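Local coordinates for protein lipase (Pelosinus fermentans, PDB 5AH0) that hydrolyses ester bonds as a lipase, acting also on the synthetic polyester poly(butylene adipate-co-terephthalate), at residues L21-W26 / A184-F189; G165-D170 / N309-N314; Y198-D203 / N220-S225. All coordinates share one frame; numbering follows the deposited sequence.

Contact 1 (L21-W26 / A184-F189); sequences LGLKYW and ASLASF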
loop_
_atom_site.group_PDB
_atom_site.type_symbol
_atom_site.label_atom_id
_atom_site.label_comp_id
_atom_site.label_asym_id
_atom_site.label_seq_id
_atom_site.Cartn_x
_atom_site.Cartn_y
_atom_site.Cartn_z
ATOM N N LEU A 21 -3.971 19.173 0.164
ATOM C CA LEU A 21 -5.297 19.761 0.219
ATOM C C LEU A 21 -5.913 19.770 -1.163
ATOM O O LEU A 21 -5.244 20.083 -2.148
ATOM C CB LEU A 21 -5.237 21.177 0.783
ATOM C CG LEU A 21 -5.479 21.283 2.284
ATOM C CD1 LEU A 21 -4.462 20.463 3.072
ATOM C CD2 LEU A 21 -5.434 22.742 2.710
ATOM N N GLY A 22 -7.183 19.401 -1.244
ATOM C CA GLY A 22 -7.889 19.493 -2.499
ATOM C C GLY A 22 -7.910 18.210 -3.295
ATOM O O GLY A 22 -8.617 18.128 -4.290
ATOM N N LEU A 23 -7.132 17.216 -2.884
ATOM C CA LEU A 23 -7.125 15.920 -3.562
ATOM C C LEU A 23 -6.971 14.777 -2.562
ATOM O O LEU A 23 -5.907 14.594 -1.969
ATOM C CB LEU A 23 -6.007 15.845 -4.605
ATOM C CG LEU A 23 -6.175 14.728 -5.646
ATOM C CD1 LEU A 23 -7.285 15.064 -6.626
ATOM C CD2 LEU A 23 -4.903 14.439 -6.382
ATOM N N LYS A 24 -8.042 14.016 -2.377
ATOM C CA LYS A 24 -8.008 12.817 -1.548
ATOM C C LYS A 24 -7.378 11.661 -2.331
ATOM O O LYS A 24 -7.720 11.431 -3.497
ATOM C CB LYS A 24 -9.424 12.447 -1.109
ATOM C CG LYS A 24 -9.719 12.621 0.360
ATOM C CD LYS A 24 -9.544 14.044 0.817
ATOM C CE LYS A 24 -9.705 14.115 2.305
ATOM N NZ LYS A 24 -9.464 15.489 2.779
ATOM N N TYR A 25 -6.453 10.940 -1.711
ATOM C CA TYR A 25 -5.919 9.731 -2.323
ATOM C C TYR A 25 -7.047 8.761 -2.657
ATOM O O TYR A 25 -7.057 8.142 -3.716
ATOM C CB TYR A 25 -4.922 9.047 -1.397
ATOM C CG TYR A 25 -4.277 7.800 -1.971
ATOM C CD1 TYR A 25 -4.899 6.558 -1.883
ATOM C CD2 TYR A 25 -3.021 7.854 -2.559
ATOM C CE1 TYR A 25 -4.303 5.414 -2.399
ATOM C CE2 TYR A 25 -2.415 6.713 -3.054
ATOM C CZ TYR A 25 -3.060 5.500 -2.969
ATOM O OH TYR A 25 -2.447 4.363 -3.457
ATOM N N TRP A 26 -7.986 8.611 -1.733
ATOM C CA TRP A 26 -9.133 7.744 -1.969
ATOM C C TRP A 26 -10.294 8.572 -2.475
ATOM O O TRP A 26 -11.068 9.102 -1.682
ATOM C CB TRP A 26 -9.532 6.990 -0.704
ATOM C CG TRP A 26 -8.517 5.983 -0.281
ATOM C CD1 TRP A 26 -7.584 6.131 0.694
ATOM C CD2 TRP A 26 -8.317 4.672 -0.834
ATOM N NE1 TRP A 26 -6.818 4.994 0.795
ATOM C CE2 TRP A 26 -7.253 4.080 -0.128
ATOM C CE3 TRP A 26 -8.953 3.937 -1.834
ATOM C CZ2 TRP A 26 -6.797 2.786 -0.397
ATOM C CZ3 TRP A 26 -8.506 2.654 -2.100
ATOM C CH2 TRP A 26 -7.437 2.090 -1.378
ATOM N N ALA A 184 5.845 16.316 -7.703
ATOM C CA ALA A 184 5.784 17.452 -8.602
ATOM C C ALA A 184 4.436 17.501 -9.289
ATOM O O ALA A 184 3.850 18.572 -9.451
ATOM C CB ALA A 184 6.893 17.371 -9.622
ATOM N N SER A 185 3.925 16.330 -9.652
ATOM C CA SER A 185 2.633 16.244 -10.316
ATOM C C SER A 185 1.499 16.717 -9.418
ATOM O O SER A 185 0.626 17.454 -9.860
ATOM C CB SER A 185 2.346 14.815 -10.767
ATOM O OG SER A 185 1.075 14.735 -11.395
ATOM N N LEU A 186 1.510 16.283 -8.160
ATOM C CA LEU A 186 0.473 16.683 -7.213
ATOM C C LEU A 186 0.458 18.196 -6.995
ATOM O O LEU A 186 -0.604 18.822 -6.974
ATOM C CB LEU A 186 0.676 15.974 -5.880
ATOM C CG LEU A 186 0.508 14.456 -5.866
ATOM C CD1 LEU A 186 0.720 13.936 -4.444
ATOM C CD2 LEU A 186 -0.847 14.035 -6.415
ATOM N N ALA A 187 1.644 18.778 -6.848
ATOM C CA ALA A 187 1.780 20.216 -6.636
ATOM C C ALA A 187 1.199 21.001 -7.800
ATOM O O ALA A 187 0.576 22.033 -7.595
ATOM C CB ALA A 187 3.238 20.594 -6.415
ATOM N N SER A 188 1.402 20.520 -9.021
ATOM C CA SER A 188 0.862 21.216 -10.183
ATOM C C SER A 188 -0.648 21.069 -10.273
ATOM O O SER A 188 -1.372 22.052 -10.404
ATOM C CB SER A 188 1.497 20.697 -11.470
ATOM O OG SER A 188 0.774 21.161 -12.599
ATOM N N PHE A 189 -1.112 19.834 -10.137
ATOM C CA PHE A 189 -2.511 19.485 -10.333
ATOM C C PHE A 189 -3.458 20.167 -9.341
ATOM O O PHE A 189 -4.596 20.468 -9.684
ATOM C CB PHE A 189 -2.671 17.974 -10.241
ATOM C CG PHE A 189 -4.037 17.481 -10.602
ATOM C CD1 PHE A 189 -4.493 17.551 -11.905
ATOM C CD2 PHE A 189 -4.855 16.917 -9.643
ATOM C CE1 PHE A 189 -5.753 17.094 -12.241
ATOM C CE2 PHE A 189 -6.113 16.451 -9.977
ATOM C CZ PHE A 189 -6.558 16.540 -11.280
#
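Leu23 pushes its forked end against two side chains of helix 173-190, Leu186 and Phe189, crossing each at about a right angle. One methyl, Leu23 CD1, comes up at the edge of the Phe189 ring, near its plane and 3.8 Å from Phe189 CE2. The other, Leu23 CD2, meets Leu186 methyl to methyl, with 4.1 Å to Leu186 CD2, and lies equally near the ring, 4.1 Å from Phe189 CD2. The branched tip of a leucine suits this place because its two methyls serve two neighbours at once. Three positions apart, Leu186 and Phe189 stand about one turn from each other along the same flank of the helix. The Phe189 ring swings back beside its own carbonyl carbon (chi1 -173°) and so reaches the loop, although its CB does not aim there. Just before Leu23, Gly22 has a positive phi (95°) that glycine accepts readily. The loop is tied down by polar bonds: Trp15 NE1 holds Leu23 O, and Tyr25 OH bonds both Gly11 N and His113 ND1. Such a loop leaving strand 6-9, packed on a helix that comes after strand 153-159, is consistent with the alpha/beta-hydrolase fold of lipases, in which loops and helices connect the strands of a central parallel sheet.

Contact 2 (G165-D170 / N309-N314); sequences GTTLAD and NSWKPN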
loop_
_atom_site.group_PDB
_atom_site.type_symbol
_atom_site.label_atom_id
_atom_site.label_comp_id
_atom_site.label_asym_id
_atom_site.label_seq_id
_atom_site.Cartn_x
_atom_site.Cartn_y
_atom_site.Cartn_z
ATOM N N GLY A 165 6.021 -8.059 -6.927
ATOM C CA GLY A 165 6.882 -6.916 -7.171
ATOM C C GLY A 165 6.563 -6.205 -8.478
ATOM O O GLY A 165 5.624 -6.593 -9.176
ATOM N N THR A 166 7.346 -5.163 -8.782
ATOM C CA THR A 166 7.254 -4.381 -10.014
ATOM C C THR A 166 8.593 -4.161 -10.699
ATOM O O THR A 166 9.564 -3.796 -10.038
ATOM C CB THR A 166 6.717 -2.986 -9.769
ATOM O OG1 THR A 166 5.599 -3.045 -8.891
ATOM C CG2 THR A 166 6.298 -2.400 -11.074
ATOM N N THR A 167 8.636 -4.288 -12.025
ATOM C CA THR A 167 9.869 -3.994 -12.751
ATOM C C THR A 167 10.180 -2.487 -12.697
ATOM O O THR A 167 11.286 -2.063 -13.004
ATOM C CB THR A 167 9.794 -4.504 -14.199
ATOM O OG1 THR A 167 8.641 -3.976 -14.848
ATOM C CG2 THR A 167 9.655 -6.004 -14.185
ATOM N N LEU A 168 9.216 -1.684 -12.259
ATOM C CA LEU A 168 9.483 -0.266 -12.054
ATOM C C LEU A 168 10.537 -0.083 -10.974
ATOM O O LEU A 168 11.401 0.783 -11.073
ATOM C CB LEU A 168 8.225 0.486 -11.639
ATOM C CG LEU A 168 8.365 2.009 -11.670
ATOM C CD1 LEU A 168 8.120 2.562 -13.069
ATOM C CD2 LEU A 168 7.455 2.659 -10.669
ATOM N N ALA A 169 10.475 -0.918 -9.945
ATOM C CA ALA A 169 11.430 -0.816 -8.844
ATOM C C ALA A 169 12.734 -1.559 -9.148
ATOM O O ALA A 169 13.752 -1.302 -8.505
ATOM C CB ALA A 169 10.808 -1.340 -7.546
ATOM N N ASP A 170 12.708 -2.468 -10.122
ATOM C CA ASP A 170 13.918 -3.195 -10.511
ATOM C C ASP A 170 14.904 -2.283 -11.239
ATOM O O ASP A 170 16.114 -2.504 -11.190
ATOM C CB ASP A 170 13.589 -4.412 -11.390
ATOM C CG ASP A 170 12.890 -5.537 -10.619
ATOM O OD1 ASP A 170 12.274 -5.271 -9.569
ATOM O OD2 ASP A 170 12.977 -6.705 -11.053
ATOM N N ASN A 309 7.830 -11.503 -21.774
ATOM C CA ASN A 309 6.713 -10.806 -22.389
ATOM C C ASN A 309 5.441 -10.789 -21.547
ATOM O O ASN A 309 4.663 -9.842 -21.618
ATOM C CB ASN A 309 6.423 -11.409 -23.757
ATOM C CG ASN A 309 7.493 -11.062 -24.768
ATOM O OD1 ASN A 309 8.083 -9.989 -24.709
ATOM N ND2 ASN A 309 7.751 -11.967 -25.699
ATOM N N SER A 310 5.246 -11.805 -20.717
ATOM C CA SER A 310 4.054 -11.853 -19.883
ATOM C C SER A 310 4.076 -10.781 -18.790
ATOM O O SER A 310 3.053 -10.511 -18.172
ATOM C CB SER A 310 3.883 -13.250 -19.274
ATOM O OG SER A 310 4.831 -13.510 -18.257
ATOM N N TRP A 311 5.236 -10.173 -18.556
ATOM C CA TRP A 311 5.367 -9.096 -17.567
ATOM C C TRP A 311 5.133 -7.700 -18.137
ATOM O O TRP A 311 5.001 -6.728 -17.388
ATOM C CB TRP A 311 6.742 -9.125 -16.922
ATOM C CG TRP A 311 6.847 -10.163 -15.880
ATOM C CD1 TRP A 311 6.985 -11.506 -16.075
ATOM C CD2 TRP A 311 6.819 -9.962 -14.465
ATOM N NE1 TRP A 311 7.047 -12.150 -14.873
ATOM C CE2 TRP A 311 6.945 -11.229 -13.864
ATOM C CE3 TRP A 311 6.696 -8.835 -13.647
ATOM C CZ2 TRP A 311 6.951 -11.404 -12.477
ATOM C CZ3 TRP A 311 6.702 -9.009 -12.271
ATOM C CH2 TRP A 311 6.830 -10.285 -11.700
ATOM N N LYS A 312 5.097 -7.592 -19.456
ATOM C CA LYS A 312 4.945 -6.281 -20.075
ATOM C C LYS A 312 3.597 -5.587 -19.810
ATOM O O LYS A 312 3.567 -4.373 -19.636
ATOM C CB LYS A 312 5.189 -6.390 -21.580
ATOM C CG LYS A 312 6.662 -6.617 -21.942
ATOM C CD LYS A 312 6.854 -6.782 -23.439
ATOM C CE LYS A 312 8.333 -6.883 -23.804
ATOM N NZ LYS A 312 8.545 -7.227 -25.246
ATOM N N PRO A 313 2.481 -6.336 -19.759
ATOM C CA PRO A 313 1.270 -5.537 -19.508
ATOM C C PRO A 313 1.275 -4.943 -18.106
ATOM O O PRO A 313 1.677 -5.621 -17.166
ATOM C CB PRO A 313 0.122 -6.553 -19.676
ATOM C CG PRO A 313 0.719 -7.687 -20.465
ATOM C CD PRO A 313 2.161 -7.752 -20.029
ATOM N N ASN A 314 0.853 -3.688 -17.975
ATOM C CA ASN A 314 0.891 -3.028 -16.685
ATOM C C ASN A 314 -0.135 -1.905 -16.567
ATOM O O ASN A 314 -0.850 -1.607 -17.526
ATOM C CB ASN A 314 2.296 -2.497 -16.421
ATOM C CG ASN A 314 2.683 -1.377 -17.357
ATOM O OD1 ASN A 314 2.409 -0.205 -17.090
ATOM N ND2 ASN A 314 3.321 -1.726 -18.463
#
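Trp311 presents the six-membered part of its indole to Gly165 and Thr167. The carbonyl oxygen Gly165 O lies at the ring edge, near its plane, 4.1 Å from Trp311 CZ3, a loose approach in which the oxygen faces the mildly positive C-H rim. At the neighbouring ring carbon, the methyl Thr167 CG2 stands obliquely to the ring, 4.1 Å from Trp311 CE3. At a chi1 of 55° Thr167 sets OG1 between its backbone N and carbonyl carbon, and the methyl is the branch given to the indole; threonine thus offers an apolar face here while its hydroxyl is bonded elsewhere. Glycine suits position 165, since at phi 92° a side chain would run into the carbonyl oxygen of the residue before.

Around this first shell, Asn319 joins the two segments: its OD1 accepts from Thr167 N and its ND2 donates to Trp311 O. Ser322 OG bonds Gly165 O. Within 309-314, Asn314 ND2 reaches back to Lys312 O at 2.9 Å, with an N-H...O angle of 157°, and also bonds Gly291 O, while Lys312 NZ grips Asn309 OD1 at 2.9 Å.

The direct meeting is therefore one of van der Waals contact and at most weak electrostatics, and the specificity of the placement probably comes from the shared asparagine and the surrounding polar network.

Contact 3 (Y198-D203 / N220-S225); sequences YDFKLD and NRVFNS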
loop_
_atom_site.group_PDB
_atom_site.type_symbol
_atom_site.label_atom_id
_atom_site.label_comp_id
_atom_site.label_asym_id
_atom_site.label_seq_id
_atom_site.Cartn_x
_atom_site.Cartn_y
_atom_site.Cartn_z
ATOM N N TYR A 198 3.078 17.740 1.869
ATOM C CA TYR A 198 3.431 16.356 1.609
ATOM C C TYR A 198 4.632 15.995 2.465
ATOM O O TYR A 198 5.585 16.765 2.559
ATOM C CB TYR A 198 3.729 16.132 0.122
ATOM C CG TYR A 198 3.795 14.676 -0.283
ATOM C CD1 TYR A 198 4.911 13.897 0.024
ATOM C CD2 TYR A 198 2.748 14.074 -0.981
ATOM C CE1 TYR A 198 4.984 12.549 -0.351
ATOM C CE2 TYR A 198 2.808 12.722 -1.361
ATOM C CZ TYR A 198 3.932 11.975 -1.040
ATOM O OH TYR A 198 4.004 10.655 -1.400
ATOM N N ASP A 199 4.583 14.835 3.106
ATOM C CA ASP A 199 5.655 14.429 3.997
ATOM C C ASP A 199 6.075 12.978 3.788
ATOM O O ASP A 199 5.234 12.083 3.771
ATOM C CB ASP A 199 5.238 14.635 5.448
ATOM C CG ASP A 199 6.291 14.146 6.416
ATOM O OD1 ASP A 199 7.495 14.266 6.086
ATOM O OD2 ASP A 199 5.921 13.636 7.491
ATOM N N PHE A 200 7.378 12.733 3.668
ATOM C CA PHE A 200 7.828 11.380 3.364
ATOM C C PHE A 200 7.852 10.479 4.583
ATOM O O PHE A 200 7.962 9.253 4.450
ATOM C CB PHE A 200 9.191 11.415 2.682
ATOM C CG PHE A 200 9.137 12.025 1.314
ATOM C CD1 PHE A 200 8.621 11.305 0.249
ATOM C CD2 PHE A 200 9.586 13.315 1.093
ATOM C CE1 PHE A 200 8.550 11.861 -1.011
ATOM C CE2 PHE A 200 9.526 13.876 -0.166
ATOM C CZ PHE A 200 9.000 13.149 -1.218
ATOM N N LYS A 201 7.714 11.092 5.758
ATOM C CA LYS A 201 7.624 10.360 7.016
ATOM C C LYS A 201 8.799 9.404 7.185
ATOM O O LYS A 201 8.618 8.194 7.346
ATOM C CB LYS A 201 6.293 9.607 7.091
ATOM C CG LYS A 201 5.080 10.507 6.953
ATOM C CD LYS A 201 3.850 9.717 6.536
ATOM C CE LYS A 201 2.839 10.594 5.801
ATOM N NZ LYS A 201 2.230 9.872 4.616
ATOM N N LEU A 202 10.006 9.950 7.102
ATOM C CA LEU A 202 11.209 9.151 7.300
ATOM C C LEU A 202 11.990 9.634 8.510
ATOM O O LEU A 202 13.211 9.757 8.462
ATOM C CB LEU A 202 12.081 9.193 6.046
ATOM C CG LEU A 202 11.321 8.636 4.841
ATOM C CD1 LEU A 202 12.012 8.944 3.532
ATOM C CD2 LEU A 202 11.152 7.144 5.011
ATOM N N ASP A 203 11.284 9.889 9.606
ATOM C CA ASP A 203 11.927 10.444 10.794
ATOM C C ASP A 203 12.756 9.381 11.515
ATOM O O ASP A 203 13.694 9.709 12.246
ATOM C CB ASP A 203 10.891 11.048 11.743
ATOM C CG ASP A 203 9.909 11.974 11.033
ATOM O OD1 ASP A 203 10.144 12.329 9.856
ATOM O OD2 ASP A 203 8.903 12.364 11.665
ATOM N N ASN A 220 14.477 16.260 -3.146
ATOM C CA ASN A 220 15.784 15.875 -3.674
ATOM C C ASN A 220 16.716 15.324 -2.604
ATOM O O ASN A 220 17.417 14.346 -2.840
ATOM C CB ASN A 220 16.448 17.049 -4.397
ATOM C CG ASN A 220 15.844 17.297 -5.763
ATOM O OD1 ASN A 220 15.320 16.375 -6.395
ATOM N ND2 ASN A 220 15.919 18.536 -6.234
ATOM N N ARG A 221 16.730 15.947 -1.432
ATOM C CA ARG A 221 17.614 15.487 -0.367
ATOM C C ARG A 221 17.233 14.067 0.066
ATOM O O ARG A 221 18.102 13.247 0.349
ATOM C CB ARG A 221 17.568 16.449 0.826
ATOM C CG ARG A 221 18.433 16.031 2.022
ATOM C CD ARG A 221 18.595 17.176 3.018
ATOM N NE ARG A 221 17.319 17.572 3.617
ATOM C CZ ARG A 221 16.777 17.007 4.695
ATOM N NH1 ARG A 221 17.403 16.016 5.323
ATOM N NH2 ARG A 221 15.611 17.446 5.154
ATOM N N VAL A 222 15.939 13.758 0.064
ATOM C CA VAL A 222 15.487 12.422 0.444
ATOM C C VAL A 222 15.978 11.326 -0.501
ATOM O O VAL A 222 16.508 10.308 -0.052
ATOM C CB VAL A 222 13.950 12.352 0.501
ATOM C CG1 VAL A 222 13.468 10.894 0.491
ATOM C CG2 VAL A 222 13.425 13.118 1.714
ATOM N N PHE A 223 15.820 11.544 -1.804
ATOM C CA PHE A 223 16.110 10.505 -2.796
ATOM C C PHE A 223 17.542 10.570 -3.350
ATOM O O PHE A 223 17.935 9.762 -4.193
ATOM C CB PHE A 223 15.081 10.579 -3.925
ATOM C CG PHE A 223 13.688 10.236 -3.480
ATOM C CD1 PHE A 223 13.288 8.911 -3.369
ATOM C CD2 PHE A 223 12.797 11.230 -3.126
ATOM C CE1 PHE A 223 12.018 8.587 -2.942
ATOM C CE2 PHE A 223 11.518 10.913 -2.695
ATOM C CZ PHE A 223 11.127 9.589 -2.603
ATOM N N ASN A 224 18.320 11.530 -2.871
ATOM C CA ASN A 224 19.743 11.563 -3.178
ATOM C C ASN A 224 20.528 11.060 -1.979
ATOM O O ASN A 224 21.744 11.201 -1.912
ATOM C CB ASN A 224 20.198 12.971 -3.565
ATOM C CG ASN A 224 19.519 13.478 -4.822
ATOM O OD1 ASN A 224 18.628 12.823 -5.380
ATOM N ND2 ASN A 224 19.926 14.658 -5.270
ATOM N N SER A 225 19.812 10.492 -1.016
ATOM C CA SER A 225 20.435 9.942 0.178
ATOM C C SER A 225 21.133 8.612 -0.091
ATOM O O SER A 225 20.759 7.865 -0.993
ATOM C CB SER A 225 19.397 9.765 1.279
ATOM O OG SER A 225 19.964 9.075 2.371
#
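Phe200 and Val222 bring the backbones within 8.3 Å, CA to CA, where the irregular segment 198-203, bent by an Asx turn at Asp199, passes the last turn of helix 215-223. This packs the loop between helices 173-190 and 215-223 of an alpha/beta-hydrolase fold on the end of the latter, with the Leu202 side chain about 9 Å from the bound zinc ion. Phe200 and Phe223 form an offset edge-to-face pair, the edge of Phe223 toward the face of Phe200, with centroids 5.3 Å apart and planes at 83°. Their closest atoms are Phe200 CE1 and Phe223 CE2, at 3.5 Å. Val222 lies next to the pair: a chi1 of 163° turns CG1 toward Leu202 CD1, 3.9 Å away, while CG2 lies 3.9 Å from Phe200 CD2, the two methyls of a beta-branched valine reaching both from one CB. An alanine in place of Phe200 is likely to open a gap between loop and helix, leaving the Phe223 edge without its ring partner. Val183 and Ala179 of helix 173-190 touch the pair, and Trp228 meets Phe223 nearly parallel. In the Asx turn, Lys201 N points almost straight (173°) at Asp199 OD1, 3.2 Å away, approaching from above the carboxylate plane.

All three contacts are buried, though not equally: every touching residue of contact 2 is enclosed, whereas contacts 1 and 3 each include a phenylalanine that is partly exposed. Helix 173-190 supplies one side of contact 1 and packs against contact 3. These two touch directly, Leu186 CD1 lying 3.9 Å from Tyr198 CE2, and they follow one another along the chain. Contact 2 stands apart, about 26 Å from contact 1 and about 25 Å from contact 3 between centres, yet its long chain loop encloses contact 3. None has a hydrogen bond between its segments: contact 2 sets a backbone oxygen and a methyl against an indole and is bridged by Asn319, while contacts 1 and 3 meet through aliphatic and aromatic side chains.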